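Local atomic coordinates of RNA silencing suppressor p19 (Tomato bushy stunt virus, PDB entry 4J39), a protein that suppresses RNA silencing in the infected plant, probably by clasping siRNA duplexes as a homodimer that selects them by length like a molecular caliper. Residues Q31-E39 and K49-T57. Sequence-based numbering, arbitrary orientation. Where two conformers were deposited one is given.
With SO4 (sulfate ion), chain C; nucleotides of chain B.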
ATOM      1  N   GLN A  31       5.248   4.825  20.222  1.00 71.16           N
ATOM      2  CA  GLN A  31       5.174   4.414  18.773  1.00 69.75           C
ATOM      3  C   GLN A  31       4.570   5.479  17.839  1.00 67.34           C
ATOM      4  O   GLN A  31       4.916   5.515  16.661  1.00 67.20           O
ATOM      5  CB  GLN A  31       4.373   3.071  18.585  1.00 70.47           C
ATOM      6  CG  GLN A  31       3.449   2.998  17.278  1.00 71.82           C
ATOM      7  CD  GLN A  31       2.682   1.682  17.087  1.00 72.72           C
ATOM      8  OE1 GLN A  31       3.287   0.630  16.831  1.00 74.49           O
ATOM      9  NE2 GLN A  31       1.346   1.742  17.178  1.00 73.34           N
ATOM     10  N   ASP A  32       3.658   6.304  18.361  1.00 64.49           N
ATOM     11  CA  ASP A  32       3.071   7.403  17.592  1.00 62.46           C
ATOM     12  C   ASP A  32       3.961   8.641  17.464  1.00 57.98           C
ATOM     13  O   ASP A  32       3.611   9.494  16.682  1.00 58.78           O
ATOM     14  CB  ASP A  32       1.655   7.797  18.139  1.00 64.20           C
ATOM     15  CG  ASP A  32       0.543   6.800  17.711  1.00 67.86           C
ATOM     16  OD1 ASP A  32      -0.449   6.668  18.453  1.00 76.08           O
ATOM     17  OD2 ASP A  32       0.630   6.158  16.628  1.00 72.78           O
ATOM     18  N   ASN A  33       5.079   8.757  18.208  1.00 54.32           N
ATOM     19  CA  ASN A  33       6.059   9.896  18.015  1.00 51.00           C
ATOM     20  C   ASN A  33       7.523   9.492  17.808  1.00 45.70           C
ATOM     21  O   ASN A  33       8.387   9.874  18.557  1.00 44.31           O
ATOM     22  CB  ASN A  33       5.892  11.010  19.043  1.00 52.15           C
ATOM     23  CG  ASN A  33       4.626  11.851  18.753  1.00 59.00           C
ATOM     24  OD1 ASN A  33       4.623  12.762  17.876  1.00 67.04           O
ATOM     25  ND2 ASN A  33       3.546  11.494  19.400  1.00 65.10           N
ATOM     26  N   PRO A  34       7.755   8.690  16.762  1.00 38.65           N
ATOM     27  CA  PRO A  34       9.079   8.180  16.398  1.00 37.50           C
ATOM     28  C   PRO A  34       9.935   9.311  15.880  1.00 35.64           C
ATOM     29  O   PRO A  34       9.421  10.369  15.565  1.00 35.35           O
ATOM     30  CB  PRO A  34       8.751   7.196  15.313  1.00 36.65           C
ATOM     31  CG  PRO A  34       7.594   7.669  14.633  1.00 36.10           C
ATOM     32  CD  PRO A  34       6.755   8.354  15.741  1.00 38.26           C
ATOM     33  N   LEU A  35      11.214   9.045  15.742  1.00 34.69           N
ATOM     34  CA  LEU A  35      12.149  10.015  15.103  1.00 33.29           C
ATOM     35  C   LEU A  35      11.804  10.270  13.656  1.00 33.08           C
ATOM     36  O   LEU A  35      11.989  11.349  13.146  1.00 34.47           O
ATOM     37  CB  LEU A  35      13.608   9.555  15.279  1.00 34.33           C
ATOM     38  CG  LEU A  35      14.150   9.634  16.695  1.00 35.78           C
ATOM     39  CD1 LEU A  35      15.442   8.800  16.688  1.00 34.34           C
ATOM     40  CD2 LEU A  35      14.386  11.113  17.247  1.00 33.97           C
ATOM     41  N   GLY A  36      11.277   9.260  12.990  1.00 32.06           N
ATOM     42  CA  GLY A  36      10.908   9.364  11.584  1.00 30.37           C
ATOM     43  C   GLY A  36      10.253   8.148  11.022  1.00 31.53           C
ATOM     44  O   GLY A  36       9.592   7.361  11.771  1.00 32.68           O
ATOM     45  N   PHE A  37      10.531   7.843   9.749  1.00 28.67           N
ATOM     46  CA  PHE A  37       9.811   6.773   9.073  1.00 29.39           C
ATOM     47  C   PHE A  37      10.880   6.016   8.236  1.00 31.14           C
ATOM     48  O   PHE A  37      11.969   6.585   7.981  1.00 30.00           O
ATOM     49  CB  PHE A  37       8.668   7.294   8.219  1.00 29.27           C
ATOM     50  CG  PHE A  37       9.112   8.084   7.015  1.00 29.33           C
ATOM     51  CD1 PHE A  37       9.287   7.476   5.783  1.00 29.31           C
ATOM     52  CD2 PHE A  37       9.315   9.512   7.104  1.00 29.13           C
ATOM     53  CE1 PHE A  37       9.657   8.157   4.636  1.00 28.98           C
ATOM     54  CE2 PHE A  37       9.710  10.174   5.985  1.00 30.36           C
ATOM     55  CZ  PHE A  37       9.885   9.496   4.739  1.00 26.35           C
ATOM     56  N   LYS A  38      10.542   4.790   7.866  1.00 29.94           N
ATOM     57  CA  LYS A  38      11.390   4.076   6.951  1.00 30.67           C
ATOM     58  C   LYS A  38      10.725   3.873   5.612  1.00 29.47           C
ATOM     59  O   LYS A  38       9.518   3.538   5.509  1.00 29.44           O
ATOM     60  CB  LYS A  38      11.723   2.708   7.599  1.00 30.19           C
ATOM     61  CG  LYS A  38      12.575   2.549   8.863  0.50 34.31           C
ATOM     62  CD  LYS A  38      12.724   1.072   9.363  0.50 38.80           C
ATOM     63  CE  LYS A  38      11.685   0.659  10.371  0.50 44.81           C
ATOM     64  NZ  LYS A  38      11.912   1.367  11.668  0.50 46.52           N
ATOM     65  N   GLU A  39      11.509   3.869   4.474  1.00 27.16           N
ATOM     66  CA  GLU A  39      10.935   3.613   3.228  1.00 27.43           C
ATOM     67  C   GLU A  39      12.020   2.859   2.434  1.00 26.27           C
ATOM     68  O   GLU A  39      13.195   2.935   2.849  1.00 26.97           O
ATOM     69  CB  GLU A  39      10.550   4.917   2.395  1.00 28.32           C
ATOM     70  CG  GLU A  39      11.694   5.939   2.147  1.00 29.00           C
ATOM     71  CD  GLU A  39      11.300   7.245   1.423  1.00 25.47           C
ATOM     72  OE1 GLU A  39      12.193   8.087   1.445  1.00 30.59           O
ATOM     73  OE2 GLU A  39      10.164   7.279   0.914  1.00 29.46           O
ATOM     74  N   LYS A  49      17.286   1.576   0.793  1.00 29.53           N
ATOM     75  CA  LYS A  49      16.499   1.892   2.020  1.00 31.45           C
ATOM     76  C   LYS A  49      16.835   3.240   2.611  1.00 30.86           C
ATOM     77  O   LYS A  49      17.985   3.690   2.577  1.00 30.39           O
ATOM     78  CB  LYS A  49      16.689   0.869   3.088  1.00 32.09           C
ATOM     79  CG  LYS A  49      16.164  -0.541   2.792  1.00 39.24           C
ATOM     80  CD  LYS A  49      16.622  -1.564   3.882  1.00 47.45           C
ATOM     81  CE  LYS A  49      16.102  -3.035   3.544  1.00 53.37           C
ATOM     82  NZ  LYS A  49      15.938  -3.867   4.796  1.00 60.37           N
ATOM     83  N   ARG A  50      15.834   3.919   3.220  1.00 28.55           N
ATOM     84  CA  ARG A  50      16.087   5.146   3.928  1.00 28.96           C
ATOM     85  C   ARG A  50      15.301   5.196   5.253  1.00 28.20           C
ATOM     86  O   ARG A  50      14.106   4.781   5.271  1.00 31.48           O
ATOM     87  CB  ARG A  50      15.753   6.459   3.139  1.00 30.44           C
ATOM     88  CG  ARG A  50      16.587   6.810   1.963  1.00 32.50           C
ATOM     89  CD  ARG A  50      17.952   7.240   2.448  1.00 33.24           C
ATOM     90  NE  ARG A  50      18.840   7.582   1.323  1.00 33.34           N
ATOM     91  CZ  ARG A  50      19.595   6.708   0.667  1.00 36.99           C
ATOM     92  NH1 ARG A  50      19.543   5.401   0.913  1.00 33.67           N
ATOM     93  NH2 ARG A  50      20.381   7.158  -0.274  1.00 36.76           N
ATOM     94  N   TYR A  51      15.935   5.651   6.305  1.00 28.19           N
ATOM     95  CA  TYR A  51      15.226   6.156   7.486  1.00 27.10           C
ATOM     96  C   TYR A  51      15.360   7.666   7.412  1.00 28.34           C
ATOM     97  O   TYR A  51      16.473   8.170   7.321  1.00 29.49           O
ATOM     98  CB  TYR A  51      15.844   5.645   8.747  1.00 28.18           C
ATOM     99  CG  TYR A  51      15.021   5.944   9.973  1.00 29.61           C
ATOM    100  CD1 TYR A  51      15.079   7.175  10.604  1.00 29.94           C
ATOM    101  CD2 TYR A  51      14.220   4.985  10.481  1.00 30.99           C
ATOM    102  CE1 TYR A  51      14.293   7.394  11.776  1.00 29.82           C
ATOM    103  CE2 TYR A  51      13.418   5.187  11.582  1.00 32.56           C
ATOM    104  CZ  TYR A  51      13.433   6.430  12.204  1.00 35.38           C
ATOM    105  OH  TYR A  51      12.701   6.596  13.349  1.00 34.59           O
ATOM    106  N   LEU A  52      14.232   8.411   7.486  1.00 28.34           N
ATOM    107  CA  LEU A  52      14.248   9.879   7.302  1.00 28.03           C
ATOM    108  C   LEU A  52      13.484  10.479   8.528  1.00 28.34           C
ATOM    109  O   LEU A  52      12.416   9.957   8.887  1.00 29.78           O
ATOM    110  CB  LEU A  52      13.585  10.266   6.044  1.00 28.78           C
ATOM    111  CG  LEU A  52      14.386   9.950   4.730  1.00 30.99           C
ATOM    112  CD1 LEU A  52      13.485  10.168   3.518  1.00 31.47           C
ATOM    113  CD2 LEU A  52      15.743  10.606   4.731  1.00 30.36           C
ATOM    114  N   ARG A  53      14.040  11.577   9.043  1.00 28.80           N
ATOM    115  CA  ARG A  53      13.449  12.283  10.231  1.00 28.23           C
ATOM    116  C   ARG A  53      12.238  12.958   9.767  1.00 31.64           C
ATOM    117  O   ARG A  53      12.214  13.605   8.715  1.00 28.81           O
ATOM    118  CB  ARG A  53      14.455  13.250  10.872  1.00 27.16           C
ATOM    119  CG  ARG A  53      15.793  12.602  11.155  1.00 29.38           C
ATOM    120  CD  ARG A  53      15.544  11.368  12.018  1.00 30.81           C
ATOM    121  NE  ARG A  53      16.809  10.606  12.250  1.00 29.45           N
ATOM    122  CZ  ARG A  53      17.609  10.823  13.252  1.00 29.16           C
ATOM    123  NH1 ARG A  53      18.741  10.153  13.410  1.00 31.10           N
ATOM    124  NH2 ARG A  53      17.189  11.664  14.256  1.00 29.39           N
ATOM    125  N   TYR A  54      11.227  12.981  10.632  1.00 29.84           N
ATOM    126  CA  TYR A  54       9.955  13.473  10.225  1.00 30.71           C
ATOM    127  C   TYR A  54       9.222  13.910  11.485  1.00 31.55           C
ATOM    128  O   TYR A  54       9.064  13.124  12.405  1.00 33.02           O
ATOM    129  CB  TYR A  54       9.077  12.526   9.402  1.00 29.70           C
ATOM    130  CG  TYR A  54       7.684  13.082   9.099  1.00 30.33           C
ATOM    131  CD1 TYR A  54       7.497  14.243   8.323  1.00 31.71           C
ATOM    132  CD2 TYR A  54       6.531  12.391   9.550  1.00 35.17           C
ATOM    133  CE1 TYR A  54       6.257  14.716   8.073  1.00 34.56           C
ATOM    134  CE2 TYR A  54       5.266  12.848   9.249  1.00 34.25           C
ATOM    135  CZ  TYR A  54       5.124  14.048   8.551  1.00 32.75           C
ATOM    136  OH  TYR A  54       3.803  14.465   8.328  1.00 33.23           O
ATOM    137  N   ASP A  55       8.771  15.158  11.522  1.00 34.56           N
ATOM    138  CA  ASP A  55       8.238  15.698  12.814  1.00 37.79           C
ATOM    139  C   ASP A  55       6.808  16.202  12.677  1.00 38.70           C
ATOM    140  O   ASP A  55       6.319  16.939  13.584  1.00 37.27           O
ATOM    141  CB  ASP A  55       9.112  16.815  13.398  1.00 38.78           C
ATOM    142  CG  ASP A  55       9.062  18.110  12.567  1.00 35.39           C
ATOM    143  OD1 ASP A  55       8.296  18.248  11.561  1.00 37.10           O
ATOM    144  OD2 ASP A  55       9.776  19.066  13.024  1.00 37.17           O
ATOM    145  N   ARG A  56       6.180  15.883  11.544  1.00 38.24           N
ATOM    146  CA  ARG A  56       4.791  16.108  11.267  1.00 40.34           C
ATOM    147  C   ARG A  56       4.432  17.534  11.079  1.00 40.79           C
ATOM    148  O   ARG A  56       3.304  17.862  11.266  1.00 45.36           O
ATOM    149  CB  ARG A  56       3.908  15.552  12.409  1.00 40.70           C
ATOM    150  CG  ARG A  56       3.996  14.089  12.700  1.00 47.84           C
ATOM    151  CD  ARG A  56       2.657  13.791  13.390  1.00 60.20           C
ATOM    152  NE  ARG A  56       2.709  12.571  14.182  1.00 71.82           N
ATOM    153  CZ  ARG A  56       1.700  12.106  14.944  1.00 77.53           C
ATOM    154  NH1 ARG A  56       0.540  12.766  15.051  1.00 78.13           N
ATOM    155  NH2 ARG A  56       1.864  10.961  15.612  1.00 79.21           N
ATOM    156  N   THR A  57       5.400  18.372  10.741  1.00 37.99           N
ATOM    157  CA  THR A  57       5.157  19.743  10.325  1.00 37.31           C
ATOM    158  C   THR A  57       5.058  19.792   8.830  1.00 36.42           C
ATOM    159  O   THR A  57       5.539  18.831   8.070  1.00 34.81           O
ATOM    160  CB  THR A  57       6.287  20.664  10.805  1.00 37.93           C
ATOM    161  OG1 THR A  57       7.552  20.282  10.106  1.00 32.89           O
ATOM    162  CG2 THR A  57       6.445  20.630  12.340  1.00 37.20           C
TER
HETATM  163  S   SO4 C 201      22.024   3.937  -1.327  1.00 46.29           S
HETATM  164  O1  SO4 C 201      20.520   4.093  -1.481  1.00 42.01           O
HETATM  165  O2  SO4 C 201      22.533   3.233  -2.541  1.00 45.26           O
HETATM  166  O3  SO4 C 201      22.289   3.165  -0.173  1.00 48.62           O
HETATM  167  O4  SO4 C 201      22.539   5.238  -1.237  1.00 41.93           O
ATOM    168  OP3   C B   1      11.436   2.383  13.907  0.55 41.37           O
ATOM    169  P     C B   1      11.908   3.351  14.931  0.55 40.35           P
ATOM    170  OP1   C B   1      11.310   4.675  14.624  0.55 26.66           O
ATOM    171  OP2   C B   1      11.760   2.762  16.329  0.55 40.16           O
ATOM    172  O5'   C B   1      13.453   3.567  14.590  0.55 42.25           O
ATOM    173  C5'   C B   1      14.282   2.400  14.380  0.55 43.31           C
ATOM    174  C4'   C B   1      15.758   2.711  14.167  0.55 40.15           C
ATOM    175  O4'   C B   1      16.448   3.021  15.412  0.55 39.92           O
ATOM    176  C3'   C B   1      16.491   1.538  13.604  0.55 41.80           C
ATOM    177  O3'   C B   1      16.267   1.446  12.199  0.55 46.98           O
ATOM    178  C2'   C B   1      17.937   1.848  14.037  0.55 40.45           C
ATOM    179  O2'   C B   1      18.592   2.904  13.311  0.55 38.30           O
ATOM    180  C1'   C B   1      17.668   2.280  15.460  0.55 40.50           C
ATOM    181  N1    C B   1      17.505   1.130  16.493  1.00 40.02           N
ATOM    182  C2    C B   1      18.624   0.454  16.948  1.00 44.65           C
ATOM    183  O2    C B   1      19.714   0.785  16.509  1.00 42.75           O
ATOM    184  N3    C B   1      18.494  -0.555  17.899  1.00 43.47           N
ATOM    185  C4    C B   1      17.272  -0.878  18.344  1.00 47.61           C
ATOM    186  N4    C B   1      17.167  -1.861  19.275  1.00 41.94           N
ATOM    187  C5    C B   1      16.101  -0.201  17.883  1.00 45.92           C
ATOM    188  C6    C B   1      16.275   0.782  16.955  1.00 43.52           C
TER
HETATM  189  O   HOH W   1       7.472  11.429  13.815  1.00 40.90           O
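Tyr51 lies across the strand that holds Gly36, Phe37 and Lys38. A chi1 of -170° swings the ring away from its own backbone N and across that neighbouring strand, where the carbonyl oxygen of Phe37 sits 3.6 Å from the ring plane on one face, offset toward the rim. CG of Lys38 meets the ring edge, 3.4 Å from Tyr51 CD2. The hydroxyl then reaches two groups: Tyr51 OH donates to OP1 of C1 of chain B at 2.7 Å and weakly accepts from the N of Gly36. Tyr51 thus grips the phosphate at the 5' end of the bound RNA strand, and Lys38, bent at its last two torsions, brings NZ near OP3 of the same nucleotide in one of its two modelled conformers. Behind them, strands 36-43 and 46-53 form an antiparallel beta hairpin at one side of the four-stranded sheet of the p19 core. Paired backbone bonds join Phe37 to Leu52 and Glu39 to Arg50; beyond them Tyr54 N donates to Leu35 O at 3.1 Å. On the face turned from the RNA, the Phe37 ring runs alongside Leu52, with Phe37 CZ 3.9 Å from Leu52 CD1, and its edge receives Tyr54 CB; helices 58-65 and 108-124 cover this side. Glu39 also points there, its carboxylate taken by Ser67, Tyr90 and Lys119. Past the strand ends a water donates to both Pro34 O and Tyr54 O, and the extended Arg56 turns NH2 to the carbonyl oxygen of Asp32, a bent bond whose modelled shortness is doubtful because Asp32 is poorly ordered. Asp32 itself is salt-bridged to Arg95.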